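Local structure of glycosyl hydrolase, family 38 (Enterococcus faecalis, 5KBP) at residues 301-306 / 363-368; 357-362 / 570-575; 752-757 / 766-771. The protein probably hydrolyses alpha-mannosidic linkages in glycans, as expected of a glycoside hydrolase family 38 alpha-mannosidase. All coordinates share one frame; numbering follows the deposited sequence.

Contact 1 (301-306 / 363-368); sequences SARVYL and EVHRGM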
loop_
_atom_site.group_PDB
_atom_site.type_symbol
_atom_site.label_atom_id
_atom_site.label_comp_id
_atom_site.label_asym_id
_atom_site.label_seq_id
_atom_site.Cartn_x
_atom_site.Cartn_y
_atom_site.Cartn_z
ATOM N N SER A 301 -4.147 13.536 17.767
ATOM C CA SER A 301 -3.744 12.363 18.531
ATOM C C SER A 301 -4.331 11.065 17.991
ATOM O O SER A 301 -3.949 9.989 18.462
ATOM C CB SER A 301 -4.142 12.524 20.005
ATOM O OG SER A 301 -5.549 12.606 20.151
ATOM N N ALA A 302 -5.245 11.140 17.026
ATOM C CA ALA A 302 -5.821 9.937 16.442
ATOM C C ALA A 302 -4.793 9.230 15.569
ATOM O O ALA A 302 -4.154 9.856 14.718
ATOM C CB ALA A 302 -7.059 10.291 15.620
ATOM N N ARG A 303 -4.642 7.921 15.778
ATOM C CA ARG A 303 -3.695 7.088 15.037
ATOM C C ARG A 303 -2.307 7.736 15.004
ATOM O O ARG A 303 -1.830 8.217 13.977
ATOM C CB ARG A 303 -4.206 6.816 13.619
ATOM C CG ARG A 303 -5.565 6.135 13.555
ATOM C CD ARG A 303 -6.004 5.948 12.112
ATOM N NE ARG A 303 -7.327 5.341 11.996
ATOM C CZ ARG A 303 -7.544 4.053 11.750
ATOM N NH1 ARG A 303 -6.523 3.220 11.593
ATOM N NH2 ARG A 303 -8.786 3.596 11.655
ATOM N N VAL A 304 -1.668 7.723 16.176
ATOM C CA VAL A 304 -0.409 8.444 16.357
ATOM C C VAL A 304 0.681 7.899 15.441
ATOM O O VAL A 304 1.615 8.624 15.075
ATOM C CB VAL A 304 0.014 8.398 17.840
ATOM C CG1 VAL A 304 0.268 6.963 18.282
ATOM C CG2 VAL A 304 1.236 9.275 18.084
ATOM N N TYR A 305 0.579 6.626 15.043
ATOM C CA TYR A 305 1.592 6.048 14.166
ATOM C C TYR A 305 1.632 6.751 12.815
ATOM O O TYR A 305 2.695 6.823 12.187
ATOM C CB TYR A 305 1.345 4.549 13.986
ATOM C CG TYR A 305 -0.001 4.198 13.388
ATOM C CD1 TYR A 305 -1.109 3.989 14.199
ATOM C CD2 TYR A 305 -0.160 4.058 12.015
ATOM C CE1 TYR A 305 -2.338 3.661 13.659
ATOM C CE2 TYR A 305 -1.386 3.731 11.466
ATOM C CZ TYR A 305 -2.471 3.533 12.293
ATOM O OH TYR A 305 -3.694 3.206 11.752
ATOM N N LEU A 306 0.493 7.271 12.353
ATOM C CA LEU A 306 0.488 8.081 11.140
ATOM C C LEU A 306 1.304 9.352 11.334
ATOM O O LEU A 306 2.103 9.733 10.471
ATOM C CB LEU A 306 -0.949 8.426 10.743
ATOM C CG LEU A 306 -1.887 7.289 10.344
ATOM C CD1 LEU A 306 -3.295 7.822 10.146
ATOM C CD2 LEU A 306 -1.396 6.600 9.084
ATOM N N GLU A 363 -9.192 0.700 5.965
ATOM C CA GLU A 363 -8.566 0.425 4.675
ATOM C C GLU A 363 -7.796 1.631 4.159
ATOM O O GLU A 363 -6.755 1.471 3.510
ATOM C CB GLU A 363 -9.620 -0.002 3.653
ATOM C CG GLU A 363 -10.355 -1.290 3.994
ATOM C CD GLU A 363 -11.468 -1.083 5.003
ATOM O OE1 GLU A 363 -11.634 -1.944 5.893
ATOM O OE2 GLU A 363 -12.172 -0.056 4.909
ATOM N N VAL A 364 -8.286 2.839 4.441
ATOM C CA VAL A 364 -7.613 4.048 3.976
ATOM C C VAL A 364 -6.244 4.179 4.630
ATOM O O VAL A 364 -5.239 4.458 3.964
ATOM C CB VAL A 364 -8.486 5.286 4.249
ATOM C CG1 VAL A 364 -7.674 6.557 4.069
ATOM C CG2 VAL A 364 -9.708 5.293 3.340
ATOM N N HIS A 365 -6.181 3.965 5.945
ATOM C CA HIS A 365 -4.954 4.246 6.681
ATOM C C HIS A 365 -3.907 3.153 6.509
ATOM O O HIS A 365 -2.708 3.436 6.608
ATOM C CB HIS A 365 -5.277 4.464 8.159
ATOM C CG HIS A 365 -6.111 5.680 8.411
ATOM N ND1 HIS A 365 -7.305 5.636 9.096
ATOM C CD2 HIS A 365 -5.930 6.974 8.055
ATOM C CE1 HIS A 365 -7.818 6.851 9.163
ATOM N NE2 HIS A 365 -7.005 7.681 8.534
ATOM N N ARG A 366 -4.325 1.911 6.254
ATOM C CA ARG A 366 -3.356 0.899 5.847
ATOM C C ARG A 366 -2.741 1.249 4.501
ATOM O O ARG A 366 -1.570 0.945 4.254
ATOM C CB ARG A 366 -4.009 -0.483 5.792
ATOM C CG ARG A 366 -4.464 -1.009 7.142
ATOM C CD ARG A 366 -4.629 -2.520 7.122
ATOM N NE ARG A 366 -5.568 -2.952 6.093
ATOM C CZ ARG A 366 -6.880 -3.059 6.276
ATOM N NH1 ARG A 366 -7.410 -2.763 7.455
ATOM N NH2 ARG A 366 -7.662 -3.461 5.284
ATOM N N GLY A 367 -3.512 1.898 3.624
ATOM C CA GLY A 367 -2.959 2.365 2.365
ATOM C C GLY A 367 -2.029 3.548 2.531
ATOM O O GLY A 367 -1.117 3.741 1.722
ATOM N N MET A 368 -2.247 4.360 3.569
ATOM C CA MET A 368 -1.328 5.456 3.860
ATOM C C MET A 368 0.031 4.934 4.306
ATOM O O MET A 368 1.060 5.545 3.997
ATOM C CB MET A 368 -1.912 6.373 4.937
ATOM C CG MET A 368 -3.157 7.129 4.521
ATOM S SD MET A 368 -3.751 8.197 5.845
ATOM C CE MET A 368 -2.303 9.215 6.128
#

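Contact 2 (357-362 / 570-575); sequences CGCSVD and NEYIFF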
loop_
_atom_site.group_PDB
_atom_site.type_symbol
_atom_site.label_atom_id
_atom_site.label_comp_id
_atom_site.label_asym_id
_atom_site.label_seq_id
_atom_site.Cartn_x
_atom_site.Cartn_y
_atom_site.Cartn_z
ATOM N N CYS A 357 -5.308 13.329 9.407
ATOM C CA CYS A 357 -5.997 13.452 10.688
ATOM C C CYS A 357 -6.345 12.097 11.290
ATOM O O CYS A 357 -6.681 12.030 12.477
ATOM C CB CYS A 357 -7.270 14.285 10.540
ATOM S SG CYS A 357 -6.992 16.049 10.260
ATOM N N GLY A 358 -6.271 11.026 10.506
ATOM C CA GLY A 358 -6.624 9.712 11.002
ATOM C C GLY A 358 -8.106 9.507 11.212
ATOM O O GLY A 358 -8.499 8.707 12.065
ATOM N N CYS A 359 -8.944 10.212 10.456
ATOM C CA CYS A 359 -10.394 10.136 10.595
ATOM C C CYS A 359 -11.039 9.472 9.382
ATOM O O CYS A 359 -12.066 9.926 8.875
ATOM C CB CYS A 359 -10.983 11.524 10.825
ATOM S SG CYS A 359 -10.577 12.730 9.544
ATOM N N SER A 360 -10.439 8.389 8.905
ATOM C CA SER A 360 -10.972 7.584 7.816
ATOM C C SER A 360 -11.181 6.154 8.315
ATOM O O SER A 360 -10.974 5.849 9.493
ATOM C CB SER A 360 -10.039 7.634 6.603
ATOM O OG SER A 360 -9.964 8.945 6.072
ATOM N N VAL A 361 -11.592 5.271 7.407
ATOM C CA VAL A 361 -11.795 3.869 7.753
ATOM C C VAL A 361 -10.462 3.136 7.667
ATOM O O VAL A 361 -9.485 3.667 7.127
ATOM C CB VAL A 361 -12.860 3.218 6.853
ATOM C CG1 VAL A 361 -14.241 3.754 7.201
ATOM C CG2 VAL A 361 -12.547 3.477 5.392
ATOM N N ASP A 362 -10.419 1.908 8.198
ATOM C CA ASP A 362 -9.149 1.202 8.358
ATOM C C ASP A 362 -8.437 0.995 7.028
ATOM O O ASP A 362 -7.207 1.089 6.955
ATOM C CB ASP A 362 -9.377 -0.145 9.044
ATOM C CG ASP A 362 -9.869 0.001 10.466
ATOM O OD1 ASP A 362 -9.886 1.138 10.981
ATOM O OD2 ASP A 362 -10.225 -1.028 11.074
ATOM N N ASN A 570 -14.457 9.492 19.229
ATOM C CA ASN A 570 -14.209 8.961 17.895
ATOM C C ASN A 570 -12.848 9.462 17.422
ATOM O O ASN A 570 -12.084 10.055 18.189
ATOM C CB ASN A 570 -15.346 9.357 16.943
ATOM C CG ASN A 570 -15.676 10.837 17.010
ATOM O OD1 ASN A 570 -14.785 11.684 17.052
ATOM N ND2 ASN A 570 -16.965 11.153 17.031
ATOM N N GLU A 571 -12.546 9.224 16.143
ATOM C CA GLU A 571 -11.277 9.674 15.584
ATOM C C GLU A 571 -11.175 11.192 15.524
ATOM O O GLU A 571 -10.065 11.722 15.398
ATOM C CB GLU A 571 -11.078 9.079 14.189
ATOM C CG GLU A 571 -11.195 7.562 14.153
ATOM C CD GLU A 571 -10.814 6.973 12.809
ATOM O OE1 GLU A 571 -9.878 6.146 12.763
ATOM O OE2 GLU A 571 -11.442 7.344 11.797
ATOM N N TYR A 572 -12.299 11.901 15.618
ATOM C CA TYR A 572 -12.295 13.359 15.596
ATOM C C TYR A 572 -12.169 13.970 16.985
ATOM O O TYR A 572 -11.451 14.961 17.162
ATOM C CB TYR A 572 -13.577 13.885 14.945
ATOM C CG TYR A 572 -13.671 13.692 13.450
ATOM C CD1 TYR A 572 -13.158 14.639 12.576
ATOM C CD2 TYR A 572 -14.300 12.576 12.912
ATOM C CE1 TYR A 572 -13.252 14.475 11.205
ATOM C CE2 TYR A 572 -14.399 12.403 11.543
ATOM C CZ TYR A 572 -13.873 13.354 10.694
ATOM O OH TYR A 572 -13.969 13.184 9.330
ATOM N N ILE A 573 -12.864 13.411 17.973
ATOM C CA ILE A 573 -13.097 14.078 19.247
ATOM C C ILE A 573 -12.798 13.122 20.393
ATOM O O ILE A 573 -13.170 11.943 20.350
ATOM C CB ILE A 573 -14.548 14.600 19.342
ATOM C CG1 ILE A 573 -14.846 15.551 18.179
ATOM C CG2 ILE A 573 -14.790 15.294 20.676
ATOM C CD1 ILE A 573 -16.255 16.090 18.168
ATOM N N PHE A 574 -12.120 13.636 21.417
ATOM C CA PHE A 574 -11.916 12.919 22.666
ATOM C C PHE A 574 -13.039 13.258 23.635
ATOM O O PHE A 574 -13.466 14.412 23.728
ATOM C CB PHE A 574 -10.562 13.282 23.284
ATOM C CG PHE A 574 -10.416 12.874 24.727
ATOM C CD1 PHE A 574 -10.007 11.594 25.061
ATOM C CD2 PHE A 574 -10.666 13.776 25.752
ATOM C CE1 PHE A 574 -9.865 11.214 26.384
ATOM C CE2 PHE A 574 -10.525 13.402 27.080
ATOM C CZ PHE A 574 -10.123 12.118 27.395
ATOM N N PHE A 575 -13.512 12.246 24.362
ATOM C CA PHE A 575 -14.540 12.463 25.377
ATOM C C PHE A 575 -14.351 11.433 26.480
ATOM O O PHE A 575 -14.520 10.231 26.244
ATOM C CB PHE A 575 -15.941 12.375 24.779
ATOM C CG PHE A 575 -17.036 12.664 25.770
ATOM C CD1 PHE A 575 -17.358 13.970 26.106
ATOM C CD2 PHE A 575 -17.738 11.633 26.372
ATOM C CE1 PHE A 575 -18.360 14.241 27.019
ATOM C CE2 PHE A 575 -18.742 11.897 27.286
ATOM C CZ PHE A 575 -19.053 13.204 27.610
#

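Contact 3 (752-757 / 766-771); sequences RCVGEL and PEAQCQ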
loop_
_atom_site.group_PDB
_atom_site.type_symbol
_atom_site.label_atom_id
_atom_site.label_comp_id
_atom_site.label_asym_id
_atom_site.label_seq_id
_atom_site.Cartn_x
_atom_site.Cartn_y
_atom_site.Cartn_z
ATOM N N ARG A 752 -4.016 7.791 21.569
ATOM C CA ARG A 752 -5.450 7.865 21.831
ATOM C C ARG A 752 -6.145 6.816 20.980
ATOM O O ARG A 752 -5.956 6.782 19.760
ATOM C CB ARG A 752 -6.003 9.261 21.532
ATOM C CG ARG A 752 -7.433 9.470 22.001
ATOM C CD ARG A 752 -7.876 10.914 21.834
ATOM N NE ARG A 752 -8.071 11.272 20.432
ATOM C CZ ARG A 752 -9.221 11.133 19.783
ATOM N NH1 ARG A 752 -9.316 11.483 18.507
ATOM N NH2 ARG A 752 -10.279 10.641 20.411
ATOM N N CYS A 753 -6.950 5.972 21.620
ATOM C CA CYS A 753 -7.516 4.787 20.987
ATOM C C CYS A 753 -9.037 4.869 21.008
ATOM O O CYS A 753 -9.641 4.990 22.079
ATOM C CB CYS A 753 -7.036 3.522 21.700
ATOM S SG CYS A 753 -5.259 3.521 22.067
ATOM N N VAL A 754 -9.651 4.795 19.826
ATOM C CA VAL A 754 -11.099 4.818 19.675
ATOM C C VAL A 754 -11.500 3.710 18.708
ATOM O O VAL A 754 -10.658 3.061 18.087
ATOM C CB VAL A 754 -11.615 6.184 19.184
ATOM C CG1 VAL A 754 -11.476 7.224 20.285
ATOM C CG2 VAL A 754 -10.856 6.614 17.938
ATOM N N GLY A 755 -12.809 3.501 18.581
ATOM C CA GLY A 755 -13.302 2.387 17.793
ATOM C C GLY A 755 -14.165 2.744 16.598
ATOM O O GLY A 755 -14.549 1.859 15.827
ATOM N N GLU A 756 -14.481 4.026 16.425
ATOM C CA GLU A 756 -15.350 4.456 15.338
ATOM C C GLU A 756 -14.791 5.710 14.686
ATOM O O GLU A 756 -14.050 6.478 15.306
ATOM C CB GLU A 756 -16.780 4.730 15.822
ATOM C CG GLU A 756 -16.881 5.859 16.834
ATOM C CD GLU A 756 -18.296 6.374 16.993
ATOM O OE1 GLU A 756 -19.162 5.994 16.178
ATOM O OE2 GLU A 756 -18.542 7.160 17.932
ATOM N N LEU A 757 -15.160 5.909 13.417
ATOM C CA LEU A 757 -14.782 7.128 12.711
ATOM C C LEU A 757 -15.516 8.334 13.281
ATOM O O LEU A 757 -14.891 9.325 13.678
ATOM C CB LEU A 757 -15.066 6.971 11.213
ATOM C CG LEU A 757 -14.685 8.083 10.225
ATOM C CD1 LEU A 757 -14.423 7.486 8.855
ATOM C CD2 LEU A 757 -15.755 9.167 10.116
ATOM N N PRO A 766 -11.799 -0.517 14.055
ATOM C CA PRO A 766 -11.078 -1.200 15.142
ATOM C C PRO A 766 -9.578 -0.963 15.120
ATOM O O PRO A 766 -8.947 -0.986 16.184
ATOM C CB PRO A 766 -11.420 -2.679 14.916
ATOM C CG PRO A 766 -11.809 -2.765 13.474
ATOM C CD PRO A 766 -12.497 -1.469 13.174
ATOM N N GLU A 767 -8.984 -0.734 13.948
ATOM C CA GLU A 767 -7.555 -0.448 13.893
ATOM C C GLU A 767 -7.220 0.960 14.370
ATOM O O GLU A 767 -6.036 1.283 14.511
ATOM C CB GLU A 767 -7.026 -0.667 12.475
ATOM C CG GLU A 767 -6.993 -2.132 12.069
ATOM C CD GLU A 767 -6.491 -2.337 10.655
ATOM O OE1 GLU A 767 -6.245 -3.500 10.277
ATOM O OE2 GLU A 767 -6.346 -1.337 9.923
ATOM N N ALA A 768 -8.229 1.800 14.613
ATOM C CA ALA A 768 -8.010 3.072 15.288
ATOM C C ALA A 768 -7.722 2.897 16.772
ATOM O O ALA A 768 -7.369 3.876 17.439
ATOM C CB ALA A 768 -9.222 3.986 15.101
ATOM N N GLN A 769 -7.873 1.681 17.305
ATOM C CA GLN A 769 -7.511 1.401 18.687
ATOM C C GLN A 769 -6.004 1.326 18.891
ATOM O O GLN A 769 -5.560 1.227 20.040
ATOM C CB GLN A 769 -8.163 0.095 19.150
ATOM C CG GLN A 769 -9.685 0.109 19.144
ATOM C CD GLN A 769 -10.280 0.920 20.283
ATOM O OE1 GLN A 769 -9.559 1.519 21.079
ATOM N NE2 GLN A 769 -11.604 0.936 20.366
ATOM N N CYS A 770 -5.221 1.347 17.812
ATOM C CA CYS A 770 -3.763 1.453 17.876
ATOM C C CYS A 770 -3.155 0.364 18.757
ATOM O O CYS A 770 -2.377 0.632 19.675
ATOM C CB CYS A 770 -3.343 2.842 18.359
ATOM S SG CYS A 770 -3.913 4.193 17.311
ATOM N N GLN A 771 -3.517 -0.881 18.469
ATOM C CA GLN A 771 -2.987 -2.009 19.218
ATOM C C GLN A 771 -1.599 -2.381 18.709
ATOM O O GLN A 771 -1.347 -2.390 17.501
ATOM C CB GLN A 771 -3.922 -3.216 19.105
ATOM C CG GLN A 771 -5.350 -2.964 19.578
ATOM C CD GLN A 771 -5.456 -2.806 21.084
ATOM O OE1 GLN A 771 -5.636 -3.783 21.811
ATOM N NE2 GLN A 771 -5.353 -1.570 21.559
#

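Contact 1 (301-306 / 363-368)
R303 and L306 both pack against H365 from one side of its ring. H365 has the largest share of the surface buried here. It projects from helix 362-393 toward the start of helix 304-332, in the middle domain. The R303 chain is extended from CG to NE (chi2 178°), and its CD packs over the imidazole face as a CH-pi contact, 3.6 Å from the ring centroid. The guanidinium reaches past the ND1 rim, its plane 36° from that of the ring. H365 ND1 sits over the guanidinium face, 2.9 Å from R303 NE, but at a poor angle, and the two are not hydrogen-bonded. L306 CD1 approaches the ring obliquely, 3.5 Å from H365 CD2. The other methyl, L306 CD2, is 4.0 Å from M368 CE, which extends the apolar packing one turn along the helix. Y305 OH accepts from R303 NH1 at 2.8 Å, in the guanidinium plane. E571 takes R303 NE and D362 takes R303 NH2, both in salt bridges. R303 therefore uses its edge for polar partners and a face for H365. A cation this close to ND1 would be expected to disfavour protonation of the imidazole.

Contact 2 (357-362 / 570-575)
E571 and Y572 meet the loop 357-360, which lies between two helices, and join the middle domain to the C-terminal region. Both belong to an Asx turn that starts at N570. N570 OD1 accepts from Y572 N, and from I573 N at 2.7 Å, which fixes the backbone from which the two side chains project. The E571 side chain leaves toward the loop. Its CB is 3.4 Å from G358 O and also faces C359 CA. CG is anti to the carbonyl carbon of E571 (chi1 -54°) and stays beside G358 O. Beyond CG the chain is extended, and CD comes close to G358 O. At the tip, E571 OE1 makes a salt bridge with R303 NE and is also 3.0 Å from G358 O. E571 OE2 lies 2.8 Å from S360 O and 3.2 Å from C359 CA. The acid group thus ends among backbone carbonyl oxygens, with R303 on OE1. G358, with positive phi, is the first residue to leave the preceding helix. Y572 presents a ring face to C359, whose CB makes a CH-pi contact 3.6 Å from the centroid. D354 touches both of these side chains. The sulfur is oblique to the same ring, and C359 SG stands 3.4 Å from Y572 OH.

Contact 3 (752-757 / 766-771)
Q769 packs its amide against the backbone of C753, V754 and G755, near the end of strand 745-753. Residues 766-769 form a 3-10 turn that leads into strand 772-783. The two strands belong to different antiparallel sheets, so the loop carries the chain from one sheet to the other. The tight part is around Q769. Its chain bends at chi2 (-74°), and CD then lies 3.1 Å from V754 O. OE1 is 3.3 Å from C753 CB and accepts from D671 N. NE2 lies 3.2 Å from V754 C. C753 SG is 3.1 Å from Q769 O, and its CB faces the same oxygen. A768 CB also packs on V754 O, at 3.4 Å, and touches V754 CG2 at 4.2 Å. The direct backbone link is weak: V754 N donates to A768 O over 3.4 Å, at 160°. The packing is looser toward P766, an exposed residue at the margin. Its N is 4.0 Å from G755 O, with G755 itself partly exposed. The turn is thus held more by close packing on a backbone carbonyl than by hydrogen bonds between the two segments. Through its bond to D671 N, OE1 of Q769 also ties this turn to a third part of the chain.

All three contacts are largely buried and lie within about 10 Å of each other, centre to centre; contact 3 alone reaches an exposed residue, at P766. Contact 1 joins the start of one helix to another within the middle domain, through an arginine, an imidazole and aliphatic groups. Contact 2 joins two loops, with an acid and a ring set against a backbone loop. Contact 3 is mostly backbone and amide packing at a strand end. Charged pairs tie contact 1 to the others: R303 reaches contact 2, and R366 pairs with E767 of contact 3. Contacts 2 and 3 are joined by probable hydrogen bonds instead, R752 with N570 O and D362 with E767 N. R752 probably also bonds S301 of contact 1.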